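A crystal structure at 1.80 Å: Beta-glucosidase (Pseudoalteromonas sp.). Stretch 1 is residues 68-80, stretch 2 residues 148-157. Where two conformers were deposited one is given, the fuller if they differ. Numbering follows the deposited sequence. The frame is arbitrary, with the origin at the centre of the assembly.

Stretch 1 68-80: ALSLSYLEPTPLD
Stretch 2 148-157: QPITDALRIT

Two extended segments of one chain run antiparallel, the axes of strands 68-73 and 154-157 meeting at 171° and approaching to 4.5 Å. Both stretches turn a corner partway, stretch 1 at Leu74 and Glu75 and stretch 2 around Thr151 and Ala153, so a second short ladder pairs Thr77 with Ile150. Together they bury 858 Å².

Along stretch 2, Gln148 barely takes part. Pro149 (phi/psi -65/138) lacks an amide hydrogen, so it contributes its ring: its CB lies 3.4 Å from Pro76 CB, two rigid rings in apolar contact at an exposed margin. Ile150 (-89/132; chi1 and chi2 both m) supplies the backbone pairing. Its N donates to Thr77 O at 2.7 Å, and Thr77 N returns a bond to Ile150 O at 3.0 Å, with CA atoms 4.9 Å apart. Its branched side chain fills a buried position: CG2 touches Tyr73 CE2 at 3.5 Å, and CG1 lies 4.3 Å from Leu79 CB. Tyr73 is m, with chi2 -89°.

At Thr151 (-103/-50) the chain leaves extended conformation, and its CB points away, yet its carbonyl O accepts from Tyr73 N at 2.8 Å. Asp152 (-109/110; chi1 m) pairs with Ser72, CA to CA 4.2 Å. Ala153 (-59/-42) is the extra residue of a beta bulge, shifting the register by one between Leu71 and Ser72. Leu71 O consequently receives two weak bonds, from Ala153 N at 2.8 Å and Leu154 N at 3.4 Å. The small Ala153 CB points toward stretch 1, 3.9 Å from Tyr73 CE2.

Leu154 (-143/153; chi1 p, chi2 p) resumes the ladder: Leu71 N donates to its O at 3.0 Å, and its CG meets CB of Leu71 (t, p) at 3.9 Å. Leu71, Leu154, Leu69 and Ile156 share one buried, apolar face.

The other face is polar around Arg155 (-142/127; t, t, m), opposite Ser70 at CA-CA 4.2 Å. Its NE and NH2 bind Asp152 OD2 at 2.8 and 2.9 Å, a salt bridge that joins residues on one side of the sheet. Ser70 OG (chi1 m) lies 3.0 Å from the same Asp152 OD2, close enough for at most a weak hydrogen bond. Ser70 OG also lies 3.4 Å from Arg155 CG, against the aliphatic part of the arginine.

Ile156 (-118/125; m, t) forms a reciprocal pair: its N donates to Leu69 O at 2.7 Å, while Leu69 N donates to its O at 2.8 Å. Thr157 (-120/133; m) ends the stretch opposite Ala68, their CA atoms 4.2 Å apart, with its OG1 3.5 Å from Ala68 CB.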

# COMPACT_ATOMS: atom_id res chain seq x y z
N ALA A 68 9.07 6.13 -3.50
CA ALA A 68 8.33 5.26 -2.56
C ALA A 68 7.00 5.92 -2.22
O ALA A 68 6.94 7.10 -1.85
CB ALA A 68 9.12 5.03 -1.31
N LEU A 69 5.94 5.13 -2.34
CA LEU A 69 4.64 5.52 -1.83
C LEU A 69 4.44 4.79 -0.51
O LEU A 69 4.68 3.57 -0.45
CB LEU A 69 3.55 5.03 -2.77
CG LEU A 69 2.14 5.22 -2.19
CD1 LEU A 69 1.74 6.74 -2.19
CD2 LEU A 69 1.14 4.33 -2.88
N SER A 70 4.04 5.51 0.52
CA SER A 70 3.64 4.86 1.78
C SER A 70 2.24 5.27 2.20
O SER A 70 1.79 6.40 1.91
CB SER A 70 4.64 5.22 2.90
OG SER A 70 5.95 4.76 2.57
N LEU A 71 1.56 4.36 2.88
CA LEU A 71 0.42 4.71 3.69
C LEU A 71 0.97 4.66 5.12
O LEU A 71 1.38 3.59 5.60
CB LEU A 71 -0.72 3.70 3.48
CG LEU A 71 -1.95 3.87 4.37
CD1 LEU A 71 -2.61 5.22 4.16
CD2 LEU A 71 -2.92 2.70 4.10
N SER A 72 0.99 5.81 5.79
CA SER A 72 1.83 5.95 6.97
C SER A 72 1.08 6.55 8.16
O SER A 72 0.10 7.26 7.99
CB SER A 72 3.10 6.74 6.64
OG SER A 72 2.81 8.11 6.49
N TYR A 73 1.55 6.20 9.36
CA TYR A 73 0.99 6.73 10.60
C TYR A 73 1.64 8.09 10.87
O TYR A 73 2.84 8.28 10.66
CB TYR A 73 1.30 5.76 11.76
CG TYR A 73 0.61 4.41 11.66
CD1 TYR A 73 -0.65 4.22 12.21
CD2 TYR A 73 1.23 3.33 11.04
CE1 TYR A 73 -1.29 2.98 12.13
CE2 TYR A 73 0.60 2.09 10.98
CZ TYR A 73 -0.66 1.93 11.52
OH TYR A 73 -1.30 0.69 11.43
N LEU A 74 0.85 9.05 11.33
CA LEU A 74 1.39 10.39 11.57
C LEU A 74 2.45 10.38 12.68
O LEU A 74 3.43 11.13 12.63
CB LEU A 74 0.27 11.41 11.73
CG LEU A 74 -0.38 11.73 10.35
CD1 LEU A 74 -1.60 12.61 10.47
CD2 LEU A 74 0.63 12.37 9.39
N GLU A 75 2.28 9.49 13.66
CA GLU A 75 3.35 9.19 14.62
C GLU A 75 3.47 7.69 14.75
O GLU A 75 2.46 7.00 14.63
CB GLU A 75 3.06 9.83 15.98
CG GLU A 75 1.76 9.37 16.61
CD GLU A 75 1.60 9.88 18.03
OE1 GLU A 75 1.08 9.11 18.86
OE2 GLU A 75 1.99 11.04 18.31
N PRO A 76 4.70 7.17 14.97
CA PRO A 76 4.89 5.74 15.20
C PRO A 76 3.83 5.16 16.15
O PRO A 76 3.55 5.72 17.22
CB PRO A 76 6.28 5.65 15.83
CG PRO A 76 6.88 7.06 15.80
CD PRO A 76 5.98 7.90 14.96
N THR A 77 3.27 4.03 15.74
CA THR A 77 2.15 3.41 16.39
C THR A 77 2.45 1.91 16.50
O THR A 77 2.62 1.25 15.49
CB THR A 77 0.88 3.66 15.56
OG1 THR A 77 0.68 5.07 15.41
CG2 THR A 77 -0.37 3.02 16.19
N PRO A 78 2.56 1.38 17.73
CA PRO A 78 2.82 -0.05 17.88
C PRO A 78 1.66 -0.87 17.33
O PRO A 78 0.50 -0.48 17.49
CB PRO A 78 2.92 -0.25 19.40
CG PRO A 78 3.19 1.12 19.95
CD PRO A 78 2.45 2.05 19.04
N LEU A 79 1.97 -1.98 16.67
CA LEU A 79 0.94 -2.90 16.19
C LEU A 79 0.09 -3.42 17.34
O LEU A 79 0.60 -3.97 18.33
CB LEU A 79 1.59 -4.05 15.42
CG LEU A 79 0.69 -5.15 14.84
CD1 LEU A 79 -0.18 -4.61 13.71
CD2 LEU A 79 1.55 -6.34 14.37
N ASP A 80 -1.22 -3.23 17.21
CA ASP A 80 -2.20 -3.78 18.15
C ASP A 80 -2.04 -5.29 18.18
O ASP A 80 -2.01 -5.93 17.13
CB ASP A 80 -3.60 -3.42 17.66
CG ASP A 80 -4.67 -3.64 18.70
OD1 ASP A 80 -4.71 -4.70 19.37
OD2 ASP A 80 -5.51 -2.74 18.83
N GLN A 148 9.94 -1.32 16.37
CA GLN A 148 8.69 -1.89 16.85
C GLN A 148 7.46 -0.98 16.64
O GLN A 148 6.44 -1.47 16.16
CB GLN A 148 8.81 -2.33 18.31
CG GLN A 148 7.79 -3.38 18.75
CD GLN A 148 8.17 -4.80 18.31
OE1 GLN A 148 7.32 -5.59 17.90
NE2 GLN A 148 9.47 -5.13 18.39
N PRO A 149 7.52 0.31 17.02
CA PRO A 149 6.39 1.17 16.60
C PRO A 149 6.35 1.28 15.07
O PRO A 149 7.39 1.42 14.44
CB PRO A 149 6.72 2.53 17.22
CG PRO A 149 7.69 2.23 18.31
CD PRO A 149 8.51 1.07 17.81
N ILE A 150 5.16 1.21 14.49
CA ILE A 150 5.02 1.19 13.04
C ILE A 150 4.92 2.61 12.48
O ILE A 150 4.16 3.43 12.98
CB ILE A 150 3.78 0.36 12.61
CG1 ILE A 150 3.79 -1.03 13.26
CG2 ILE A 150 3.63 0.30 11.07
CD1 ILE A 150 4.99 -1.91 12.94
N THR A 151 5.70 2.89 11.43
CA THR A 151 5.59 4.16 10.71
C THR A 151 4.85 4.01 9.37
O THR A 151 3.95 4.79 9.08
CB THR A 151 6.96 4.82 10.53
OG1 THR A 151 7.40 5.31 11.81
CG2 THR A 151 6.86 6.00 9.56
N ASP A 152 5.25 3.04 8.56
CA ASP A 152 4.60 2.82 7.26
C ASP A 152 3.77 1.53 7.32
O ASP A 152 4.35 0.42 7.42
CB ASP A 152 5.68 2.72 6.16
CG ASP A 152 6.36 4.05 5.82
OD1 ASP A 152 5.91 5.16 6.27
OD2 ASP A 152 7.36 3.98 5.06
N ALA A 153 2.44 1.65 7.29
CA ALA A 153 1.56 0.45 7.18
C ALA A 153 1.86 -0.34 5.89
O ALA A 153 1.92 -1.59 5.89
CB ALA A 153 0.10 0.85 7.27
N LEU A 154 2.07 0.39 4.79
CA LEU A 154 2.61 -0.17 3.56
C LEU A 154 3.55 0.81 2.86
O LEU A 154 3.41 2.02 2.98
CB LEU A 154 1.48 -0.59 2.60
CG LEU A 154 0.65 0.42 1.83
CD1 LEU A 154 1.30 0.85 0.52
CD2 LEU A 154 -0.76 -0.16 1.55
N ARG A 155 4.49 0.27 2.11
CA ARG A 155 5.41 1.09 1.34
C ARG A 155 5.63 0.37 0.01
O ARG A 155 5.93 -0.83 -0.00
CB ARG A 155 6.72 1.26 2.11
CG ARG A 155 7.77 2.09 1.38
CD ARG A 155 9.14 2.00 2.08
NE ARG A 155 9.04 2.32 3.49
CZ ARG A 155 9.72 1.72 4.46
NH1 ARG A 155 10.60 0.75 4.19
NH2 ARG A 155 9.53 2.11 5.70
N ILE A 156 5.42 1.08 -1.09
CA ILE A 156 5.70 0.50 -2.42
C ILE A 156 6.78 1.36 -3.07
O ILE A 156 6.64 2.57 -3.19
CB ILE A 156 4.42 0.47 -3.29
CG1 ILE A 156 3.36 -0.43 -2.61
CG2 ILE A 156 4.76 -0.02 -4.72
CD1 ILE A 156 1.98 -0.26 -3.22
N THR A 157 7.86 0.70 -3.48
CA THR A 157 8.99 1.36 -4.11
C THR A 157 9.22 0.80 -5.51
O THR A 157 9.23 -0.44 -5.71
CB THR A 157 10.25 1.19 -3.24
OG1 THR A 157 9.97 1.66 -1.91
CG2 THR A 157 11.41 2.01 -3.82